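Local coordinates for gene 2 protein (PDB 5C12), which packages DNA as the large terminase subunit of phage Sf6, this piece being its metal-binding nuclease domain, at residues Thr183-Ala186 with Val187-Glu191. The protein carries 1 engineered substitution. Numbering follows the deposited sequence.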
ATOM      1  N   THR A 183      -8.741  -3.515 -12.779  1.00 13.44           N
ATOM      2  CA  THR A 183     -10.065  -3.561 -12.145  1.00 13.23           C
ATOM      3  C   THR A 183     -11.018  -2.614 -12.844  1.00 15.22           C
ATOM      4  O   THR A 183     -12.151  -2.976 -13.153  1.00 15.59           O
ATOM      5  CB  THR A 183      -9.988  -3.225 -10.654  1.00 11.39           C
ATOM      6  OG1 THR A 183      -9.034  -4.086 -10.032  1.00 13.08           O
ATOM      7  CG2 THR A 183     -11.282  -3.467  -9.992  1.00 14.11           C
ATOM      8  N   TYR A 184     -10.536  -1.415 -13.140  1.00 13.45           N
ATOM      9  CA  TYR A 184     -11.318  -0.450 -13.909  1.00 14.77           C
ATOM     10  C   TYR A 184     -11.735  -1.014 -15.265  1.00 17.51           C
ATOM     11  O   TYR A 184     -12.880  -0.878 -15.673  1.00 17.14           O
ATOM     12  CB  TYR A 184     -10.518   0.838 -14.081  1.00 15.31           C
ATOM     13  CG  TYR A 184     -11.103   1.824 -15.034  1.00 19.66           C
ATOM     14  CD1 TYR A 184     -12.111   2.686 -14.636  1.00 17.70           C
ATOM     15  CD2 TYR A 184     -10.633   1.907 -16.333  1.00 27.71           C
ATOM     16  CE1 TYR A 184     -12.660   3.598 -15.529  1.00 21.72           C
ATOM     17  CE2 TYR A 184     -11.164   2.806 -17.224  1.00 27.73           C
ATOM     18  CZ  TYR A 184     -12.172   3.640 -16.822  1.00 30.67           C
ATOM     19  OH  TYR A 184     -12.681   4.536 -17.730  1.00 35.24           O
ATOM     20  N   ARG A 185     -10.804  -1.626 -15.986  1.00 15.71           N
ATOM     21  CA  ARG A 185     -11.129  -2.172 -17.298  1.00 16.76           C
ATOM     22  C   ARG A 185     -12.153  -3.311 -17.189  1.00 15.59           C
ATOM     23  O   ARG A 185     -13.012  -3.473 -18.034  1.00 18.29           O
ATOM     24  CB  ARG A 185      -9.872  -2.647 -18.021  1.00 17.13           C
ATOM     25  CG  ARG A 185      -8.876  -1.533 -18.355  1.00 18.47           C
ATOM     26  CD  ARG A 185      -9.432  -0.435 -19.255  1.00 22.91           C
ATOM     27  NE  ARG A 185      -9.873  -0.924 -20.562  1.00 21.58           N
ATOM     28  CZ  ARG A 185     -10.208  -0.133 -21.578  1.00 23.31           C
ATOM     29  NH1 ARG A 185     -10.133   1.184 -21.443  1.00 28.92           N
ATOM     30  NH2 ARG A 185     -10.597  -0.654 -22.730  1.00 26.18           N
ATOM     31  N   ALA A 186     -12.078  -4.094 -16.121  1.00 14.02           N
ATOM     32  CA  ALA A 186     -13.034  -5.173 -15.947  1.00 16.25           C
ATOM     33  C   ALA A 186     -14.429  -4.646 -15.594  1.00 19.57           C
ATOM     34  O   ALA A 186     -15.432  -5.102 -16.138  1.00 19.70           O
ATOM     35  CB  ALA A 186     -12.544  -6.107 -14.845  1.00 17.44           C
ATOM     36  N   VAL A 187     -14.470  -3.686 -14.687  1.00 15.71           N
ATOM     37  CA  VAL A 187     -15.723  -3.158 -14.159  1.00 16.21           C
ATOM     38  C   VAL A 187     -16.424  -2.269 -15.191  1.00 22.02           C
ATOM     39  O   VAL A 187     -17.646  -2.351 -15.368  1.00 22.05           O
ATOM     40  CB  VAL A 187     -15.476  -2.353 -12.872  1.00 14.20           C
ATOM     41  CG1 VAL A 187     -16.733  -1.562 -12.459  1.00 19.02           C
ATOM     42  CG2 VAL A 187     -15.042  -3.269 -11.757  1.00 17.52           C
ATOM     43  N   VAL A 188     -15.655  -1.408 -15.849  1.00 15.91           N
ATOM     44  CA  VAL A 188     -16.226  -0.361 -16.705  1.00 16.92           C
ATOM     45  C   VAL A 188     -16.222  -0.750 -18.182  1.00 20.16           C
ATOM     46  O   VAL A 188     -17.083  -0.317 -18.942  1.00 20.86           O
ATOM     47  CB  VAL A 188     -15.491   0.993 -16.504  1.00 17.07           C
ATOM     48  CG1 VAL A 188     -16.040   2.076 -17.406  1.00 18.53           C
ATOM     49  CG2 VAL A 188     -15.569   1.438 -15.041  1.00 17.39           C
ATOM     50  N   HIS A 189     -15.257  -1.564 -18.609  1.00 19.63           N
ATOM     51  CA  HIS A 189     -15.168  -1.969 -20.012  1.00 19.02           C
ATOM     52  C   HIS A 189     -15.450  -3.447 -20.260  1.00 23.51           C
ATOM     53  O   HIS A 189     -15.352  -3.912 -21.384  1.00 25.76           O
ATOM     54  CB  HIS A 189     -13.810  -1.603 -20.584  1.00 24.97           C
ATOM     55  CG  HIS A 189     -13.560  -0.132 -20.629  1.00 18.27           C
ATOM     56  ND1 HIS A 189     -13.873   0.637 -21.733  1.00 22.90           N
ATOM     57  CD2 HIS A 189     -13.051   0.714 -19.706  1.00 25.50           C
ATOM     58  CE1 HIS A 189     -13.542   1.894 -21.486  1.00 25.56           C
ATOM     59  NE2 HIS A 189     -13.044   1.967 -20.268  1.00 33.16           N
ATOM     60  N   GLY A 190     -15.795  -4.189 -19.213  1.00 21.60           N
ATOM     61  CA  GLY A 190     -16.146  -5.593 -19.365  1.00 24.06           C
ATOM     62  C   GLY A 190     -15.008  -6.487 -19.841  1.00 22.33           C
ATOM     63  O   GLY A 190     -15.257  -7.556 -20.398  1.00 27.40           O
ATOM     64  N   GLU A 191     -13.768  -6.061 -19.601  1.00 21.15           N
ATOM     65  CA  GLU A 191     -12.587  -6.837 -19.980  1.00 21.28           C
ATOM     66  C   GLU A 191     -12.142  -7.764 -18.857  1.00 23.63           C
ATOM     67  O   GLU A 191     -11.721  -7.323 -17.778  1.00 23.11           O
ATOM     68  CB  GLU A 191     -11.444  -5.917 -20.390  1.00 19.82           C
ATOM     69  CG  GLU A 191     -11.773  -5.135 -21.654  1.00 22.20           C
ATOM     70  CD  GLU A 191     -10.769  -4.062 -21.996  1.00 24.32           C
ATOM     71  OE1 GLU A 191      -9.825  -3.821 -21.225  1.00 27.59           O
ATOM     72  OE2 GLU A 191     -10.949  -3.428 -23.060  1.00 27.78           O
TER
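Val187 N to Thr183 O (2.9 Å) and Val188 N to Tyr184 O continue the regular hydrogen bonding of helix 168-189 into its last turn, but Arg185 O receives a weak bond from His189 N and a straighter one from Glu191 N (3.1 Å), six residues on. Gly190, with positive phi, turns the chain back for this second bond, and Ala186 O takes a weak bond from Gly190 N.

Over this turn Arg185 folds back on itself, chi1, chi2 and chi3 all near -60°, which lays its guanidinium flat on the His189 ring, centres 3.5 Å apart and planes at 9°. Its NE and NH2 grip Glu191 side-on: NE meets OE1 at 3.0 Å and NH2 meets OE2 at 2.8 Å, both nearly straight. The two oxygens lie in the guanidinium plane yet are met from above the carboxylate plane, so the groups are twisted by 46°. Stack and salt bridge together fix the guanidinium's rotation; the cation above His189 would probably disfavour protonation of the imidazole.

Val188 CB sits over one face of the Tyr184 ring, 4.3 Å from its centroid, a CH-pi contact. Tyr184 also meets Trp28, while Val187 and Ala186 pack on helix 35-39. The arrangement is a glycine-terminated helix C-terminus, with a left-handed residue reversing the chain, at the domain's periphery away from the metal site.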